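Local coordinates for protein flavocytochrome C3 fumarate reductase (Shewanella frigidimarina, PDB 1QO8) that catalyses the essentially one-way reduction of fumarate to succinate in vitro, using one FAD and four covalently bound c-type hemes per subunit, at residues Arg428-His432 against Leu433-Tyr437; Gln198-Ile201 against Lys202-Thr205; Ser461-Asn464 against Gly465-Ser469; Asn33-Cys36 against Lys37-His40; Lys173-Ala177 against His178-Asp182. All coordinates share one frame; numbering follows the deposited sequence.

Contact 1 (Arg428-His432 against Leu433-Tyr437); sequences RGYDH and LEMLY. With HEM (protoporphyrin IX containing Fe), chain C.
Leu-433 packs its CG 3.4 Å from Gly-429 O, just past the end of helix 425-432. The backbone bonds come first. Leu-433 N donates to Gly-429 O, and the chain then closes in a Schellman motif. Met-435 N reaches back to Tyr-430 O at 2.9 Å in a nearly straight bond (169°). Glu-434 N bonds to Asp-431 O at 3.0 Å, from above the carbonyl plane. Glu-434 is the C-prime residue and has positive phi.

Apolar contacts follow the turn. Leu-436 CD1 meets Asp-431 CB at 3.7 Å, the two side chains crossing at about a right angle. Its CD2 touches Tyr-430 CB. Met-435 SD sits obliquely to the Tyr-430 ring, 5.1 Å from its centroid, a Met-aromatic contact.

Leu-433 CD2 lies 3.6 Å from C3A of the heme: chi1 of -60° sets CG beside the backbone N, and the CD2 branch faces the heme. The helix end of the flavoprotein part thus covers a heme beside its axial ligand His-83. With an alanine in place of Leu-433, a gap is likely to open over that pyrrole, its outer carbons losing the methyl that covers them.

Among polar ends, Asp-431 OD2 bonds to Tyr-421 and OD1 pairs with Lys-438. Glu-434 OE1 takes the amide of Asp-86, and Tyr-430 OH bonds to Ser-372 N.

The turn joins helix 425-432 to strand 437-439, while Met-435 and Leu-436 rest on strand 489-505.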
# COMPACT_ATOMS: atom_id res chain seq x y z
N ARG A 428 37.20 -10.39 -12.43
CA ARG A 428 37.72 -10.32 -13.81
C ARG A 428 36.49 -10.25 -14.80
O ARG A 428 36.59 -9.48 -15.73
CB ARG A 428 38.63 -11.49 -14.11
CG ARG A 428 39.44 -11.93 -15.29
CD ARG A 428 40.78 -12.62 -14.91
NE ARG A 428 41.05 -13.08 -13.55
CZ ARG A 428 41.02 -14.21 -12.84
NH1 ARG A 428 40.70 -15.46 -13.23
NH2 ARG A 428 41.36 -14.14 -11.52
N GLY A 429 35.44 -10.94 -14.52
CA GLY A 429 34.16 -10.84 -15.30
C GLY A 429 33.64 -9.41 -15.19
O GLY A 429 33.22 -8.87 -16.24
N TYR A 430 33.77 -8.73 -14.03
CA TYR A 430 33.26 -7.38 -13.94
C TYR A 430 34.10 -6.49 -14.87
O TYR A 430 33.62 -5.58 -15.57
CB TYR A 430 33.16 -6.80 -12.56
CG TYR A 430 32.34 -7.57 -11.53
CD1 TYR A 430 31.20 -8.25 -11.93
CD2 TYR A 430 32.67 -7.59 -10.17
CE1 TYR A 430 30.44 -8.99 -11.04
CE2 TYR A 430 31.90 -8.30 -9.27
CZ TYR A 430 30.82 -8.99 -9.68
OH TYR A 430 29.99 -9.73 -8.85
N ASP A 431 35.40 -6.79 -14.85
CA ASP A 431 36.36 -6.05 -15.63
C ASP A 431 35.95 -6.23 -17.13
O ASP A 431 36.10 -5.30 -17.86
CB ASP A 431 37.76 -6.60 -15.46
CG ASP A 431 38.85 -5.66 -15.89
OD1 ASP A 431 38.62 -4.44 -16.07
OD2 ASP A 431 40.02 -6.08 -16.01
N HIS A 432 35.64 -7.40 -17.61
CA HIS A 432 35.28 -7.65 -19.00
C HIS A 432 33.98 -6.88 -19.34
O HIS A 432 33.85 -6.36 -20.42
CB HIS A 432 34.89 -9.11 -19.29
CG HIS A 432 36.02 -10.07 -19.19
ND1 HIS A 432 35.88 -11.43 -18.90
CD2 HIS A 432 37.37 -9.82 -19.33
CE1 HIS A 432 37.13 -11.94 -18.89
NE2 HIS A 432 38.04 -11.00 -19.16
N LEU A 433 33.08 -6.68 -18.39
CA LEU A 433 31.93 -5.82 -18.50
C LEU A 433 32.22 -4.36 -18.38
O LEU A 433 31.27 -3.57 -18.32
CB LEU A 433 30.82 -6.25 -17.51
CG LEU A 433 30.38 -7.68 -17.77
CD1 LEU A 433 29.27 -8.13 -16.79
CD2 LEU A 433 29.89 -7.86 -19.23
N GLU A 434 33.48 -3.98 -18.33
CA GLU A 434 33.94 -2.63 -18.14
C GLU A 434 33.35 -1.98 -16.90
O GLU A 434 33.31 -0.74 -16.81
CB GLU A 434 33.67 -1.75 -19.41
CG GLU A 434 34.23 -2.36 -20.70
CD GLU A 434 33.83 -1.56 -21.94
OE1 GLU A 434 33.32 -0.43 -21.98
OE2 GLU A 434 34.08 -2.01 -23.05
N MET A 435 33.16 -2.74 -15.83
CA MET A 435 32.70 -2.10 -14.57
C MET A 435 33.78 -1.57 -13.64
O MET A 435 33.55 -0.75 -12.70
CB MET A 435 31.85 -3.19 -13.89
CG MET A 435 30.50 -3.34 -14.69
SD MET A 435 29.74 -4.84 -13.93
CE MET A 435 29.18 -4.14 -12.35
N LEU A 436 35.02 -2.00 -13.90
CA LEU A 436 36.09 -1.58 -12.93
C LEU A 436 36.81 -0.35 -13.38
O LEU A 436 37.37 -0.34 -14.51
CB LEU A 436 37.14 -2.71 -12.86
CG LEU A 436 36.59 -4.07 -12.44
CD1 LEU A 436 37.79 -4.94 -12.16
CD2 LEU A 436 35.55 -3.89 -11.30
N TYR A 437 36.91 0.66 -12.53
CA TYR A 437 37.91 1.70 -12.68
C TYR A 437 39.28 1.17 -12.23
O TYR A 437 39.30 0.28 -11.37
CB TYR A 437 37.56 2.88 -11.76
CG TYR A 437 36.34 3.66 -12.25
CD1 TYR A 437 35.07 3.14 -12.21
CD2 TYR A 437 36.52 4.96 -12.72
CE1 TYR A 437 33.96 3.87 -12.63
CE2 TYR A 437 35.44 5.72 -13.17
CZ TYR A 437 34.18 5.15 -13.13
OH TYR A 437 33.13 5.93 -13.58
CHA HEM C . 25.61 -10.28 -18.35
CHB HEM C . 26.68 -8.36 -22.68
CHC HEM C . 22.21 -6.54 -22.69
CHD HEM C . 21.73 -7.46 -17.95
C1A HEM C . 26.29 -10.01 -19.51
C2A HEM C . 27.54 -10.57 -19.99
C3A HEM C . 27.82 -10.05 -21.18
C4A HEM C . 26.76 -9.09 -21.49
CMA HEM C . 29.03 -10.26 -22.12
CAA HEM C . 28.41 -11.57 -19.17
CBA HEM C . 28.17 -13.05 -19.54
CGA HEM C . 26.81 -13.48 -19.04
O1A HEM C . 26.00 -13.84 -19.95
O2A HEM C . 26.57 -13.47 -17.79
C1B HEM C . 25.47 -7.85 -23.13
C2B HEM C . 25.17 -7.45 -24.50
C3B HEM C . 23.93 -6.99 -24.49
C4B HEM C . 23.40 -7.04 -23.15
CMB HEM C . 26.16 -7.64 -25.63
CAB HEM C . 22.99 -6.53 -25.68
CBB HEM C . 23.20 -6.97 -26.93
C1C HEM C . 21.70 -6.53 -21.41
C2C HEM C . 20.41 -6.02 -20.96
C3C HEM C . 20.28 -6.32 -19.67
C4C HEM C . 21.47 -7.02 -19.25
CMC HEM C . 19.48 -5.28 -21.92
CAC HEM C . 19.10 -6.09 -18.66
CBC HEM C . 17.82 -6.18 -19.03
C1D HEM C . 22.73 -8.35 -17.66
C2D HEM C . 22.88 -9.03 -16.35
C3D HEM C . 23.94 -9.81 -16.47
C4D HEM C . 24.50 -9.66 -17.81
CMD HEM C . 21.94 -8.79 -15.15
CAD HEM C . 24.58 -10.75 -15.39
CBD HEM C . 25.84 -10.16 -14.81
CGD HEM C . 26.64 -10.98 -13.77
O1D HEM C . 26.04 -11.61 -12.88
O2D HEM C . 27.89 -10.99 -13.84
NA HEM C . 25.81 -9.16 -20.50
NB HEM C . 24.39 -7.56 -22.33
NC HEM C . 22.32 -7.14 -20.34
ND HEM C . 23.72 -8.75 -18.51
FE HEM C . 24.01 -8.22 -20.45
O HOH W 1 36.77 -2.33 -16.28

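Contact 2 (Gln198-Ile201 against Lys202-Thr205); sequences QNDI and KLVT
Asp-200 lays its carboxylate carbon against Leu-203, CG to CG 3.6 Å, while OD1 turns to the start of the helix. Its CG stands opposite the backbone N (chi1 -174°), which brings OD1 within 3.1 Å of Lys-202 N. That amide donates to OD1 on the anti side, 20° out of the carboxylate plane. The Lys-202 chain bends at chi3 and chi4 and folds back over the same oxygen. Its NZ forms a salt bridge with Asp-200 OD1 at 3.5 Å.

Asp-200 is thus the N-cap of helix 201-220, and its side chain accepts from an amide of the first turn. A negative charge here would probably also suit the positive end of the helix dipole. The backbone O of Asp-200 takes Val-204 N at 3.0 Å, nearly along the C=O axis, and a weak bond from Leu-203 N.

Thr-205 grips Ile-201 O twice. Its N and OG1 come from opposite faces of the carbonyl plane, OG1 at 2.8 Å. Val-204 CG2 presses on Asn-199 CB at 3.4 Å. Ile-201 and Val-204 lean on helix 184-194, and Leu-203 touches Ile-507 and Thr-509 in a loop.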
# COMPACT_ATOMS: atom_id res chain seq x y z
N GLN A 198 4.79 -14.90 6.62
CA GLN A 198 3.69 -14.09 6.06
C GLN A 198 3.13 -14.63 4.75
O GLN A 198 2.05 -14.17 4.28
CB GLN A 198 4.24 -12.68 5.90
CG GLN A 198 4.50 -11.94 7.22
CD GLN A 198 3.21 -11.78 8.00
OE1 GLN A 198 2.11 -11.59 7.49
NE2 GLN A 198 3.16 -11.90 9.30
N ASN A 199 3.85 -15.59 4.15
CA ASN A 199 3.47 -16.15 2.88
C ASN A 199 2.09 -16.82 3.04
O ASN A 199 1.83 -17.35 4.10
CB ASN A 199 4.33 -17.25 2.24
CG ASN A 199 5.83 -17.09 2.40
OD1 ASN A 199 6.68 -17.29 1.50
ND2 ASN A 199 6.22 -16.81 3.61
N ASP A 200 1.27 -16.72 2.03
CA ASP A 200 0.09 -17.55 1.87
C ASP A 200 0.49 -19.03 1.73
O ASP A 200 0.89 -19.56 0.66
CB ASP A 200 -0.68 -17.03 0.67
CG ASP A 200 -2.02 -17.73 0.50
OD1 ASP A 200 -2.25 -18.87 0.93
OD2 ASP A 200 -2.96 -17.20 -0.09
N ILE A 201 0.29 -19.76 2.84
CA ILE A 201 0.73 -21.13 3.00
C ILE A 201 0.14 -22.01 1.92
O ILE A 201 0.81 -22.98 1.56
CB ILE A 201 0.49 -21.74 4.40
CG1 ILE A 201 1.03 -23.14 4.54
CG2 ILE A 201 -1.02 -21.78 4.72
CD1 ILE A 201 2.49 -23.34 4.78
N LYS A 202 -1.04 -21.70 1.41
CA LYS A 202 -1.61 -22.48 0.33
C LYS A 202 -0.87 -22.27 -0.99
O LYS A 202 -0.74 -23.22 -1.78
CB LYS A 202 -3.11 -22.15 0.16
CG LYS A 202 -3.85 -22.09 1.47
CD LYS A 202 -5.10 -21.24 1.47
CE LYS A 202 -5.07 -19.95 0.69
NZ LYS A 202 -5.73 -18.86 1.48
N LEU A 203 -0.41 -21.03 -1.19
CA LEU A 203 0.29 -20.80 -2.48
C LEU A 203 1.65 -21.50 -2.39
O LEU A 203 2.09 -22.16 -3.34
CB LEU A 203 0.35 -19.30 -2.71
CG LEU A 203 -0.94 -18.52 -2.87
CD1 LEU A 203 -0.61 -17.06 -3.17
CD2 LEU A 203 -1.82 -19.10 -3.99
N VAL A 204 2.28 -21.43 -1.21
CA VAL A 204 3.57 -22.04 -0.96
C VAL A 204 3.55 -23.55 -1.15
O VAL A 204 4.52 -24.10 -1.70
CB VAL A 204 4.16 -21.68 0.42
CG1 VAL A 204 5.53 -22.25 0.68
CG2 VAL A 204 4.28 -20.14 0.43
N THR A 205 2.50 -24.20 -0.63
CA THR A 205 2.30 -25.63 -0.81
C THR A 205 2.20 -26.06 -2.25
O THR A 205 2.87 -27.01 -2.67
CB THR A 205 1.03 -26.07 0.01
OG1 THR A 205 1.33 -25.75 1.39
CG2 THR A 205 0.74 -27.54 -0.12

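Contact 3 (Ser461-Asn464 against Gly465-Ser469); sequences SDYN and GYVAS
Tyr-466 has CG anti to the carbonyl carbon (chi1 -48°), and this folds its ring back along the helix over Asp-462. Tyr-463 takes the other course: its CG lies opposite the backbone N (chi1 -174°), which turns ring atoms CD2 and CE2 to Val-467 CG1. Both belong to the last turns of the alpha-helix 453-469. The contacts here run between residues three and four apart.

The backbone follows the usual i to i+4 pattern. Gly-465 N donates to Ser-461 O, Tyr-466 N to Asp-462 O, Val-467 N to Tyr-463 O and Ala-468 N to Asn-464 O. Val-467 N also makes a weak bond to Asn-464 O.

The Asp-462 carbonyl has a second neighbour. Its oxygen sits 3.3 Å above the Tyr-466 ring plane, over the ring centre. The Asp-462 and Tyr-466 side chains lie side by side and point the same way, with carboxylate and ring planes 37° apart. Asp-462 CB is 3.7 Å from Tyr-466 OH.

Tyr-463 and Val-467 make an apolar pair, CE2 to CG1 3.5 Å, while Tyr-463 CD1 comes within 4.2 Å of Tyr-466 CD2. Both approaches are oblique to the Tyr-463 ring.

The contact is on the surface, away from the flavin, the hemes and the substrate site. Asn-464 OD1 accepts from Met-484 N, and Tyr-466 packs on Asp-472 and Thr-473, which tie the helix to the following loop. One water bridges the two polar ends by hydrogen bonds, donating to Asp-462 OD2 (2.7 Å) and bonded to Tyr-466 OH (2.6 Å).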
# COMPACT_ATOMS: atom_id res chain seq x y z
N SER A 461 46.68 3.12 3.82
CA SER A 461 47.65 2.75 4.93
C SER A 461 46.96 2.36 6.20
O SER A 461 47.34 1.35 6.84
CB SER A 461 48.69 3.85 5.15
OG SER A 461 48.23 4.87 6.01
N ASP A 462 45.85 3.02 6.61
CA ASP A 462 45.21 2.47 7.83
C ASP A 462 44.84 1.05 7.54
O ASP A 462 45.05 0.21 8.40
CB ASP A 462 43.91 3.21 8.16
CG ASP A 462 44.15 4.62 8.69
OD1 ASP A 462 45.35 4.91 8.93
OD2 ASP A 462 43.15 5.36 8.85
N TYR A 463 44.10 0.81 6.39
CA TYR A 463 43.57 -0.58 6.33
C TYR A 463 44.75 -1.56 6.19
O TYR A 463 44.60 -2.68 6.67
CB TYR A 463 42.65 -0.71 5.09
CG TYR A 463 41.97 -2.05 5.05
CD1 TYR A 463 40.80 -2.27 5.73
CD2 TYR A 463 42.47 -3.08 4.31
CE1 TYR A 463 40.10 -3.47 5.77
CE2 TYR A 463 41.80 -4.32 4.26
CZ TYR A 463 40.69 -4.49 4.99
OH TYR A 463 40.05 -5.71 4.88
N ASN A 464 45.80 -1.28 5.43
CA ASN A 464 46.94 -2.21 5.39
C ASN A 464 47.53 -2.49 6.78
O ASN A 464 47.88 -3.63 7.12
CB ASN A 464 48.07 -1.67 4.46
CG ASN A 464 47.57 -1.66 2.99
OD1 ASN A 464 46.59 -2.35 2.66
ND2 ASN A 464 48.21 -0.87 2.12
N GLY A 465 47.51 -1.49 7.68
CA GLY A 465 47.95 -1.69 9.07
C GLY A 465 46.92 -2.55 9.77
O GLY A 465 47.31 -3.33 10.64
N TYR A 466 45.61 -2.45 9.44
CA TYR A 466 44.65 -3.36 10.05
C TYR A 466 44.90 -4.76 9.51
O TYR A 466 44.55 -5.72 10.21
CB TYR A 466 43.16 -3.01 9.91
CG TYR A 466 42.81 -1.57 10.25
CD1 TYR A 466 43.54 -0.95 11.30
CD2 TYR A 466 41.83 -0.84 9.59
CE1 TYR A 466 43.31 0.36 11.64
CE2 TYR A 466 41.57 0.48 9.92
CZ TYR A 466 42.32 1.06 10.96
OH TYR A 466 42.11 2.37 11.30
N VAL A 467 45.48 -4.88 8.26
CA VAL A 467 45.63 -6.31 7.94
C VAL A 467 46.93 -6.80 8.66
O VAL A 467 46.89 -7.96 9.03
CB VAL A 467 45.38 -6.77 6.55
CG1 VAL A 467 44.72 -5.75 5.54
CG2 VAL A 467 46.45 -7.59 5.88
N ALA A 468 47.97 -6.05 8.80
CA ALA A 468 49.20 -6.49 9.50
C ALA A 468 48.94 -6.78 10.98
O ALA A 468 49.59 -7.68 11.48
CB ALA A 468 50.30 -5.45 9.22
N SER A 469 47.96 -6.22 11.71
CA SER A 469 47.65 -6.56 13.08
C SER A 469 46.45 -7.43 13.29
O SER A 469 46.15 -8.04 14.30
CB SER A 469 47.41 -5.24 13.85
OG SER A 469 46.16 -4.67 13.46
O HOH W 2 40.94 4.13 9.80

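Contact 4 (Asn33-Cys36 against Lys37-His40). With HEM (protoporphyrin IX containing Fe), chain E.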
# COMPACT_ATOMS: atom_id res chain seq x y z
N ASN A 33 11.82 -6.58 -40.03
CA ASN A 33 12.94 -7.34 -39.43
C ASN A 33 13.18 -8.65 -40.20
O ASN A 33 14.28 -9.15 -40.34
CB ASN A 33 12.61 -7.71 -37.97
CG ASN A 33 12.89 -6.60 -37.01
OD1 ASN A 33 14.05 -6.39 -36.62
ND2 ASN A 33 11.90 -5.78 -36.57
N ALA A 34 12.16 -9.26 -40.79
CA ALA A 34 12.39 -10.35 -41.74
C ALA A 34 13.25 -9.90 -42.91
O ALA A 34 14.17 -10.67 -43.29
CB ALA A 34 11.10 -11.05 -42.13
N GLN A 35 13.12 -8.67 -43.37
CA GLN A 35 13.91 -8.07 -44.42
C GLN A 35 15.33 -7.74 -44.10
O GLN A 35 16.23 -8.14 -44.87
CB GLN A 35 13.20 -6.76 -44.92
CG GLN A 35 11.82 -7.08 -45.51
CD GLN A 35 11.97 -8.06 -46.67
OE1 GLN A 35 11.45 -9.13 -46.54
NE2 GLN A 35 12.73 -7.87 -47.74
N CYS A 36 15.60 -7.09 -42.94
CA CYS A 36 16.96 -7.10 -42.39
C CYS A 36 17.61 -8.45 -42.52
O CYS A 36 18.72 -8.40 -43.04
CB CYS A 36 17.16 -6.75 -40.89
SG CYS A 36 15.95 -5.52 -40.32
N LYS A 37 17.05 -9.53 -42.05
CA LYS A 37 17.74 -10.80 -41.97
C LYS A 37 17.90 -11.43 -43.36
O LYS A 37 18.99 -11.95 -43.59
CB LYS A 37 17.01 -11.77 -41.00
CG LYS A 37 17.14 -11.41 -39.50
CD LYS A 37 16.25 -12.32 -38.61
CE LYS A 37 16.39 -11.92 -37.12
NZ LYS A 37 15.92 -13.04 -36.19
N SER A 38 16.92 -11.29 -44.25
CA SER A 38 17.02 -11.65 -45.64
C SER A 38 18.29 -11.07 -46.27
O SER A 38 19.19 -11.89 -46.51
CB SER A 38 15.94 -11.14 -46.61
OG SER A 38 14.76 -11.83 -46.27
N CYS A 39 18.33 -9.75 -46.37
CA CYS A 39 19.54 -9.21 -46.95
C CYS A 39 20.79 -9.38 -46.13
O CYS A 39 21.89 -9.31 -46.74
CB CYS A 39 19.36 -7.76 -47.36
SG CYS A 39 17.89 -7.56 -48.49
N HIS A 40 20.65 -9.29 -44.78
CA HIS A 40 21.95 -9.18 -44.07
C HIS A 40 22.33 -10.51 -43.42
O HIS A 40 23.45 -10.62 -42.89
CB HIS A 40 21.82 -8.13 -42.95
CG HIS A 40 22.09 -6.75 -43.44
ND1 HIS A 40 23.35 -6.39 -43.87
CD2 HIS A 40 21.28 -5.67 -43.63
CE1 HIS A 40 23.36 -5.11 -44.24
NE2 HIS A 40 22.12 -4.69 -44.06
CHA HEM E . 23.85 -1.14 -44.96
CHB HEM E . 21.15 -2.65 -41.26
CHC HEM E . 17.57 -3.95 -44.21
CHD HEM E . 21.01 -3.96 -47.60
C1A HEM E . 23.37 -1.35 -43.67
C2A HEM E . 23.95 -0.82 -42.48
C3A HEM E . 23.22 -1.21 -41.42
C4A HEM E . 22.11 -1.96 -41.95
CMA HEM E . 23.50 -0.92 -39.92
CAA HEM E . 25.24 0.03 -42.45
CBA HEM E . 26.39 -0.83 -42.04
CGA HEM E . 27.69 -0.09 -41.83
O1A HEM E . 28.68 -0.83 -42.04
O2A HEM E . 27.53 1.11 -41.47
C1B HEM E . 19.92 -3.02 -41.70
C2B HEM E . 18.72 -3.10 -40.93
C3B HEM E . 17.75 -3.42 -41.76
C4B HEM E . 18.30 -3.59 -43.10
CMB HEM E . 18.60 -2.90 -39.38
CAB HEM E . 16.25 -3.50 -41.48
CBB HEM E . 15.59 -2.60 -40.75
C1C HEM E . 18.25 -4.14 -45.41
C2C HEM E . 17.69 -4.76 -46.60
C3C HEM E . 18.62 -4.72 -47.55
C4C HEM E . 19.82 -4.17 -46.99
CMC HEM E . 16.24 -5.26 -46.68
CAC HEM E . 18.55 -5.14 -49.05
CBC HEM E . 17.35 -4.86 -49.74
C1D HEM E . 22.05 -3.15 -47.24
C2D HEM E . 23.21 -2.79 -48.04
C3D HEM E . 23.96 -2.02 -47.34
C4D HEM E . 23.34 -1.86 -46.02
CMD HEM E . 23.31 -3.26 -49.54
CAD HEM E . 25.32 -1.37 -47.72
CBD HEM E . 26.40 -2.47 -47.40
CGD HEM E . 27.60 -2.36 -48.29
O1D HEM E . 27.42 -2.22 -49.54
O2D HEM E . 28.72 -2.37 -47.65
NA HEM E . 22.21 -2.04 -43.32
NB HEM E . 19.60 -3.25 -43.02
NC HEM E . 19.57 -3.85 -45.66
ND HEM E . 22.18 -2.59 -46.00
FE HEM E . 20.87 -2.91 -44.52
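His-40 starts its path to the heme at CB, which lies 3.1 Å from Cys-36 O. Its CG is 3.8 Å from the same oxygen. The torsion chi1 of -86° places CG anti to the carbonyl carbon, and the ring then points its NE2 at the iron from one face of the porphyrin. CD2 comes 3.0 Å from the heme atom NB, and CE1 passes near ND. At the tip NE2 binds the heme iron at 2.2 Å. His-9 NE2 is the other axial ligand of this iron. The backbone N of His-40 also holds Cys-36 O, at 2.7 Å, so the amide and CB both lie close to that carbonyl.

This is the CxxCH motif of a c-type heme, set on helix 30-40. Cys-36 and Cys-39 are probably the two thioether cysteines, as in related cytochromes. Cys-36 SG points to the vinyl carbon CAB and Cys-39 SG to CAC, though the short distances in the model are not reliable. Gln-35 O lies 3.4 Å from the methyl CMC.

The turns of the helix are closed by i to i+4 bonds. Ala-34 O takes two donors from Ser-38: N at 3.0 Å and OG from above the carbonyl plane. Cys-39 N bonds to Gln-35 O. Lys-37 runs out extended past Asn-33 O, and its NZ makes a salt bridge with Asp-62. Asn-33 ND2 bonds to Glu-29 O and Thr-66 OG1.

Contact 5 (Lys173-Ala177 against His178-Asp182); sequences KQQTA and HGVED
Gln-175 and Asp-182 meet through a straight bond, NE2 to OD2 2.8 Å with an angle of 177° at the hydrogen. The oxygen lies in the amide plane of Gln-175. At Asp-182 the donor comes on the anti side, 30° out of the carboxylate plane, and the two flat groups stand 79° apart. The extended Gln-175 chain carries the amide this far. Both ends of the amide are used, since NE2 also donates to Asp-237 O and OE1 accepts from Gly-171 N, while Asp-182 OD1 forms a salt bridge with Arg-238.

The backbone O of Gln-175 takes two bonds from opposite faces of its plane. Val-180 N is at 3.1 Å. His-178 N is at 3.2 Å, well above the plane. The same His-178 N makes a weak bond to Gln-174 O. His-178 ND1 also points at Gln-174 O, which lies at the ring edge near its plane; the 2.5 Å distance is very short and its exact length doubtful. Thr-176 OG1 donates to Lys-173 O, which Ala-177 N also reaches from the same face. Gln-174 NE2 is held by Glu-219 and Asp-226.

Replacing Gln-175 with a leucine would probably leave Asp-182 OD2 and the carbonyl of Asp-237 each without this donor, and Gly-171 N without its acceptor.

After helix 173-177 ends, Gly-179 takes positive phi and the chain turns back. The segment 178-182 leads on to helix 184-194, while Gln-175, His-178 and Val-180 pack on Leu-228 of strand 227-229.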
# COMPACT_ATOMS: atom_id res chain seq x y z
N LYS A 173 14.73 -35.47 -10.47
CA LYS A 173 15.77 -36.46 -10.80
C LYS A 173 17.14 -35.83 -10.63
O LYS A 173 18.09 -36.59 -10.36
CB LYS A 173 15.47 -36.99 -12.19
CG LYS A 173 15.71 -36.01 -13.30
CD LYS A 173 15.54 -36.70 -14.64
CE LYS A 173 15.78 -35.81 -15.84
NZ LYS A 173 17.21 -35.64 -16.20
N GLN A 174 17.35 -34.50 -10.70
CA GLN A 174 18.69 -33.97 -10.42
C GLN A 174 19.04 -34.13 -8.92
O GLN A 174 20.21 -34.34 -8.56
CB GLN A 174 18.92 -32.51 -10.82
CG GLN A 174 18.89 -32.18 -12.30
CD GLN A 174 17.52 -32.23 -12.94
OE1 GLN A 174 16.43 -32.36 -12.35
NE2 GLN A 174 17.52 -32.12 -14.26
N GLN A 175 18.02 -34.12 -8.06
CA GLN A 175 18.28 -34.32 -6.65
C GLN A 175 18.61 -35.81 -6.46
O GLN A 175 19.56 -36.03 -5.71
CB GLN A 175 17.20 -33.80 -5.73
CG GLN A 175 17.10 -32.28 -5.59
CD GLN A 175 16.01 -31.87 -4.62
OE1 GLN A 175 14.94 -32.44 -4.68
NE2 GLN A 175 16.23 -30.93 -3.71
N THR A 176 18.00 -36.74 -7.17
CA THR A 176 18.26 -38.14 -6.90
C THR A 176 19.62 -38.56 -7.50
O THR A 176 20.23 -39.49 -7.01
CB THR A 176 17.26 -39.18 -7.43
OG1 THR A 176 17.51 -39.31 -8.83
CG2 THR A 176 15.83 -38.84 -7.17
N ALA A 177 20.08 -37.85 -8.52
CA ALA A 177 21.35 -38.15 -9.14
C ALA A 177 22.46 -37.66 -8.23
O ALA A 177 23.56 -38.21 -8.30
CB ALA A 177 21.51 -37.55 -10.52
N HIS A 178 22.21 -36.64 -7.41
CA HIS A 178 23.30 -36.08 -6.62
C HIS A 178 23.24 -36.56 -5.17
O HIS A 178 23.90 -35.96 -4.33
CB HIS A 178 23.35 -34.56 -6.60
CG HIS A 178 23.58 -33.86 -7.89
ND1 HIS A 178 22.59 -33.75 -8.86
CD2 HIS A 178 24.67 -33.22 -8.39
CE1 HIS A 178 23.07 -33.08 -9.88
NE2 HIS A 178 24.32 -32.75 -9.64
N GLY A 179 22.42 -37.52 -4.83
CA GLY A 179 22.33 -38.03 -3.48
C GLY A 179 21.75 -37.03 -2.48
O GLY A 179 22.05 -37.06 -1.29
N VAL A 180 20.92 -36.11 -2.98
CA VAL A 180 20.31 -35.12 -2.12
C VAL A 180 18.90 -35.57 -1.72
O VAL A 180 18.03 -35.81 -2.55
CB VAL A 180 20.34 -33.74 -2.80
CG1 VAL A 180 19.40 -32.81 -2.08
CG2 VAL A 180 21.74 -33.17 -2.87
N GLU A 181 18.69 -35.71 -0.43
CA GLU A 181 17.35 -35.97 0.10
C GLU A 181 16.64 -34.65 0.39
O GLU A 181 17.26 -33.73 0.93
CB GLU A 181 17.46 -36.85 1.32
CG GLU A 181 17.32 -36.31 2.72
CD GLU A 181 17.55 -37.39 3.78
OE1 GLU A 181 18.37 -38.31 3.52
OE2 GLU A 181 16.93 -37.31 4.87
N ASP A 182 15.39 -34.49 0.01
CA ASP A 182 14.66 -33.25 0.23
C ASP A 182 13.21 -33.66 0.41
O ASP A 182 12.88 -34.81 0.13
CB ASP A 182 14.84 -32.32 -0.96
CG ASP A 182 14.32 -30.89 -0.83
OD1 ASP A 182 14.02 -30.48 0.32
OD2 ASP A 182 14.29 -30.20 -1.89

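How the contacts relate
Contact 4 belongs to the cytochrome part; the other four lie in the flavoprotein part. None touches another. The closest pair is contacts 2 and 5, with nearest atoms about 12 Å apart; they flank helix 184-194, which contact 5 leads into and contact 2 follows. Contact 3 is a surface contact, where ring packing and a bridging water add to the helical bonds. Contacts 1, 2, 4 and 5 are partly buried. Contacts 1 and 5 end helices, contact 2 begins one, and contacts 3 and 4 run along helices. Contacts 1 and 4 both meet hemes, one by apolar packing, the other by iron ligation. A carboxylate caps the helix in contact 2; one accepts from an amide in contact 5.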